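Local structure of lambda phage protein with carbohydrate-binding module (Shewanella oneidensis, 2A5Z) at residues N80-S83 and G89-P92; G85-V90 and S182-C187. The protein is of unknown function but binds magnesium and has a jelly-roll fold with a carbohydrate-binding module, so it may recognise carbohydrate. All blocks are in the same frame, centred on the assembly; numbering follows the deposited sequence.

Interaction 1 of 2, residues N80-S83 and G89-P92. With MG (magnesium ion), chain F.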
loop_
_atom_site.group_PDB
_atom_site.type_symbol
_atom_site.label_atom_id
_atom_site.label_comp_id
_atom_site.label_asym_id
_atom_site.label_seq_id
_atom_site.Cartn_x
_atom_site.Cartn_y
_atom_site.Cartn_z
ATOM N N ASN C 80 15.206 8.590 11.696
ATOM C CA ASN C 80 15.488 8.297 10.294
ATOM C C ASN C 80 15.686 6.815 10.039
ATOM O O ASN C 80 16.360 6.134 10.811
ATOM C CB ASN C 80 16.728 9.040 9.826
ATOM C CG ASN C 80 16.484 10.511 9.653
ATOM O OD1 ASN C 80 17.126 11.331 10.303
ATOM N ND2 ASN C 80 15.553 10.859 8.777
ATOM N N ILE C 81 15.089 6.336 8.949
ATOM C CA ILE C 81 15.315 4.976 8.461
ATOM C C ILE C 81 16.793 4.782 8.140
ATOM O O ILE C 81 17.450 5.661 7.572
ATOM C CB ILE C 81 14.436 4.657 7.211
ATOM C CG1 ILE C 81 12.939 4.836 7.526
ATOM C CG2 ILE C 81 14.729 3.248 6.657
ATOM C CD1 ILE C 81 12.385 3.906 8.619
ATOM N N LEU C 82 17.312 3.629 8.532
ATOM C CA LEU C 82 18.667 3.246 8.212
ATOM C C LEU C 82 18.681 1.778 7.795
ATOM O O LEU C 82 17.651 1.100 7.863
ATOM C CB LEU C 82 19.578 3.493 9.424
ATOM C CG LEU C 82 19.260 2.878 10.793
ATOM C CD1 LEU C 82 19.740 1.437 10.859
ATOM C CD2 LEU C 82 19.930 3.693 11.891
ATOM N N SER C 83 19.833 1.299 7.345
ATOM C CA SER C 83 20.082 -0.135 7.250
ATOM C C SER C 83 21.404 -0.438 7.952
ATOM O O SER C 83 22.297 0.407 7.974
ATOM C CB SER C 83 20.134 -0.594 5.795
ATOM O OG SER C 83 18.867 -0.481 5.174
ATOM N N GLY C 89 16.494 -1.681 5.999
ATOM C CA GLY C 89 15.358 -0.887 6.435
ATOM C C GLY C 89 15.106 -1.094 7.914
ATOM O O GLY C 89 14.559 -2.103 8.316
ATOM N N VAL C 90 15.527 -0.143 8.730
ATOM C CA VAL C 90 15.388 -0.245 10.181
ATOM C C VAL C 90 14.745 1.040 10.688
ATOM O O VAL C 90 15.194 2.130 10.336
ATOM C CB VAL C 90 16.769 -0.434 10.875
ATOM C CG1 VAL C 90 16.629 -0.414 12.416
ATOM C CG2 VAL C 90 17.452 -1.733 10.407
ATOM N N GLN C 91 13.698 0.901 11.503
ATOM C CA GLN C 91 13.028 2.041 12.119
ATOM C C GLN C 91 13.422 2.156 13.595
ATOM O O GLN C 91 12.918 1.393 14.430
ATOM C CB GLN C 91 11.499 1.912 11.976
ATOM C CG GLN C 91 10.688 3.023 12.641
ATOM C CD GLN C 91 10.934 4.380 12.028
ATOM O OE1 GLN C 91 11.770 5.146 12.508
ATOM N NE2 GLN C 91 10.225 4.684 10.955
ATOM N N PRO C 92 14.343 3.092 13.916
ATOM C CA PRO C 92 14.669 3.390 15.307
ATOM C C PRO C 92 13.601 4.292 15.909
ATOM O O PRO C 92 12.992 5.109 15.195
ATOM C CB PRO C 92 16.008 4.134 15.214
ATOM C CG PRO C 92 16.418 4.057 13.771
ATOM C CD PRO C 92 15.150 3.913 13.005
HETATM MG MG MG F . 13.914 -3.999 7.493
#
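V90 O takes one hydrogen bond and one weaker C-H...O contact: L82 N donates to it at 3.2 Å, lying in the plane of the carbonyl, and I81 CA approaches the same oxygen at 3.4 Å. The return bond, from V90 N to L82 O, completes an antiparallel hydrogen-bonded pair, though it is bent, with an angle of 134° at the hydrogen. One residue further on, a side chain takes over from the backbone: S83 OG accepts the N-H of G89 at 2.8 Å in a nearly straight bond. With OG beside its own backbone N (chi1 -67°), the S83 hydroxyl reaches the chain just where it turns its corner. L82 and V90 lie on the same face of the pair. L82 holds CG between its backbone N and carbonyl carbon, a turn that brings CD1 to 3.5 Å from V90 CB, while its other branch, CD2, meets P92 CG at 4.0 Å. The P92 ring also rests on the main chain, its CD 3.3 Å from N80 O. I81 is covered in part by L108 of the second subunit. Beyond the pair, G89 O binds the magnesium ion at 2.2 Å. The whole is a short antiparallel bridge that closes a loop whose corner at G89 enters a metal site, where the carbonyls of F88, G89 and D54 bind the ion together with carboxylate oxygens of D54 and D247.

Interaction 2 of 2, residues G85-V90 and S182-C187; sequences GNHFGV and STWYIC. With MG (magnesium ion), chain F.
The second shell of the magnesium site meets a strand of the six-stranded sheet here, through a parallel aromatic stack of H87 on W184. The imidazole and the six-membered ring of the indole have centroids 3.7 Å apart and planes only 7° from parallel. Because the two side chains run past each other in opposite directions, H87 NE2 reaches the base of the indole, 3.4 Å from W184 CG, while H87 CB comes over the face of the six-membered ring. A chi1 of -63° carries the imidazole toward W184, and chi2 (-79°) turns its face to the indole. V90 adds apolar contact at the far end of the indole, CG2 lying 3.6 Å from W184 CH2, where it meets the ring obliquely. The polar rims of both rings are engaged elsewhere: W184 NE1 bonds to E84, H87 NE2 to D204 and H87 ND1 to D247. D247 uses its other carboxylate oxygen for the magnesium ion, which also takes F88 O at 2.2 Å, so H87, in the second shell, is well placed to steady D247 as a metal ligand. Bonds from both ring nitrogens to carboxylates are most simply explained by an N-H on each, so the imidazole is probably protonated; if so, the stack on the electron-rich indole may gain some cation-pi character.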
loop_
_atom_site.group_PDB
_atom_site.type_symbol
_atom_site.label_atom_id
_atom_site.label_comp_id
_atom_site.label_asym_id
_atom_site.label_seq_id
_atom_site.Cartn_x
_atom_site.Cartn_y
_atom_site.Cartn_z
ATOM N N GLY C 85 24.250 -3.825 8.217
ATOM C CA GLY C 85 24.601 -5.182 7.818
ATOM C C GLY C 85 23.510 -5.741 6.934
ATOM O O GLY C 85 23.134 -5.127 5.937
ATOM N N ASN C 86 22.971 -6.889 7.325
ATOM C CA ASN C 86 21.923 -7.547 6.553
ATOM C C ASN C 86 20.522 -7.058 6.908
ATOM O O ASN C 86 19.533 -7.501 6.314
ATOM C CB ASN C 86 22.028 -9.059 6.725
ATOM C CG ASN C 86 23.120 -9.662 5.865
ATOM O OD1 ASN C 86 22.968 -9.789 4.651
ATOM N ND2 ASN C 86 24.229 -10.031 6.488
ATOM N N HIS C 87 20.448 -6.135 7.865
ATOM C CA HIS C 87 19.181 -5.572 8.301
ATOM C C HIS C 87 18.794 -4.386 7.416
ATOM O O HIS C 87 19.184 -3.247 7.669
ATOM C CB HIS C 87 19.246 -5.216 9.796
ATOM C CG HIS C 87 19.451 -6.415 10.671
ATOM N ND1 HIS C 87 18.423 -7.273 11.006
ATOM C CD2 HIS C 87 20.573 -6.939 11.218
ATOM C CE1 HIS C 87 18.897 -8.254 11.754
ATOM N NE2 HIS C 87 20.201 -8.078 11.895
ATOM N N PHE C 88 18.039 -4.686 6.363
ATOM C CA PHE C 88 17.663 -3.711 5.343
ATOM C C PHE C 88 16.404 -2.992 5.797
ATOM O O PHE C 88 15.373 -3.621 5.948
ATOM C CB PHE C 88 17.388 -4.448 4.028
ATOM C CG PHE C 88 16.841 -3.578 2.926
ATOM C CD1 PHE C 88 17.676 -2.717 2.218
ATOM C CD2 PHE C 88 15.500 -3.648 2.567
ATOM C CE1 PHE C 88 17.175 -1.923 1.188
ATOM C CE2 PHE C 88 14.989 -2.855 1.535
ATOM C CZ PHE C 88 15.830 -1.991 0.847
ATOM N N GLY C 89 16.494 -1.681 5.999
ATOM C CA GLY C 89 15.358 -0.887 6.435
ATOM C C GLY C 89 15.106 -1.094 7.914
ATOM O O GLY C 89 14.559 -2.103 8.316
ATOM N N VAL C 90 15.527 -0.143 8.730
ATOM C CA VAL C 90 15.388 -0.245 10.181
ATOM C C VAL C 90 14.745 1.040 10.688
ATOM O O VAL C 90 15.194 2.130 10.336
ATOM C CB VAL C 90 16.769 -0.434 10.875
ATOM C CG1 VAL C 90 16.629 -0.414 12.416
ATOM C CG2 VAL C 90 17.452 -1.733 10.407
ATOM N N SER C 182 22.288 -2.710 22.130
ATOM C CA SER C 182 22.720 -2.672 20.718
ATOM C C SER C 182 22.925 -4.059 20.091
ATOM O O SER C 182 23.958 -4.332 19.466
ATOM C CB SER C 182 23.980 -1.830 20.584
ATOM O OG SER C 182 23.726 -0.516 21.053
ATOM N N THR C 183 21.934 -4.927 20.262
ATOM C CA THR C 183 22.028 -6.308 19.777
ATOM C C THR C 183 20.777 -6.676 19.000
ATOM O O THR C 183 19.668 -6.325 19.403
ATOM C CB THR C 183 22.238 -7.294 20.948
ATOM O OG1 THR C 183 23.445 -6.953 21.637
ATOM C CG2 THR C 183 22.332 -8.755 20.457
ATOM N N TRP C 184 20.968 -7.394 17.894
ATOM C CA TRP C 184 19.865 -7.880 17.070
ATOM C C TRP C 184 19.344 -9.215 17.564
ATOM O O TRP C 184 20.128 -10.132 17.826
ATOM C CB TRP C 184 20.318 -7.999 15.612
ATOM C CG TRP C 184 20.404 -6.678 14.950
ATOM C CD1 TRP C 184 21.536 -5.936 14.727
ATOM C CD2 TRP C 184 19.310 -5.913 14.430
ATOM N NE1 TRP C 184 21.206 -4.760 14.091
ATOM C CE2 TRP C 184 19.848 -4.718 13.902
ATOM C CE3 TRP C 184 17.925 -6.125 14.358
ATOM C CZ2 TRP C 184 19.047 -3.732 13.307
ATOM C CZ3 TRP C 184 17.127 -5.145 13.775
ATOM C CH2 TRP C 184 17.694 -3.962 13.252
ATOM N N TYR C 185 18.020 -9.311 17.682
ATOM C CA TYR C 185 17.332 -10.497 18.202
ATOM C C TYR C 185 16.194 -10.853 17.252
ATOM O O TYR C 185 15.744 -10.009 16.473
ATOM C CB TYR C 185 16.749 -10.225 19.601
ATOM C CG TYR C 185 17.767 -10.080 20.707
ATOM C CD1 TYR C 185 18.391 -11.201 21.257
ATOM C CD2 TYR C 185 18.112 -8.823 21.206
ATOM C CE1 TYR C 185 19.344 -11.075 22.270
ATOM C CE2 TYR C 185 19.060 -8.683 22.231
ATOM C CZ TYR C 185 19.668 -9.815 22.753
ATOM O OH TYR C 185 20.594 -9.696 23.760
ATOM N N ILE C 186 15.731 -12.098 17.318
ATOM C CA ILE C 186 14.530 -12.516 16.589
ATOM C C ILE C 186 13.551 -13.099 17.609
ATOM O O ILE C 186 13.961 -13.795 18.538
ATOM C CB ILE C 186 14.859 -13.564 15.474
ATOM C CG1 ILE C 186 16.057 -13.108 14.628
ATOM C CG2 ILE C 186 13.621 -13.851 14.582
ATOM C CD1 ILE C 186 16.673 -14.196 13.754
ATOM N N CYS C 187 12.269 -12.765 17.477
ATOM C CA CYS C 187 11.238 -13.383 18.300
ATOM C C CYS C 187 10.112 -13.931 17.429
ATOM O O CYS C 187 9.598 -13.236 16.541
ATOM C CB CYS C 187 10.674 -12.408 19.343
ATOM S SG CYS C 187 9.254 -13.069 20.281
HETATM MG MG MG F . 13.914 -3.999 7.493
#

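Overall arrangement
Interactions 1 and 2 share G89 and V90 and reach the same magnesium ion through the carbonyl of G89, to which 85-90 adds that of F88. Strands 82-84, 87-88 and 90-94 follow one another along the chain, so the loop closed by the first contact carries the histidine used in the second. Their chemistry differs with their place. The 80-83/89-92 contact is only partly buried and is mainly a backbone pairing of near neighbours, trimmed by small apolar contacts. The 85-90/182-187 contact is fully buried, joins parts of the chain more than ninety residues apart, and relies on side chains alone. Both also lie within reach of the second subunit.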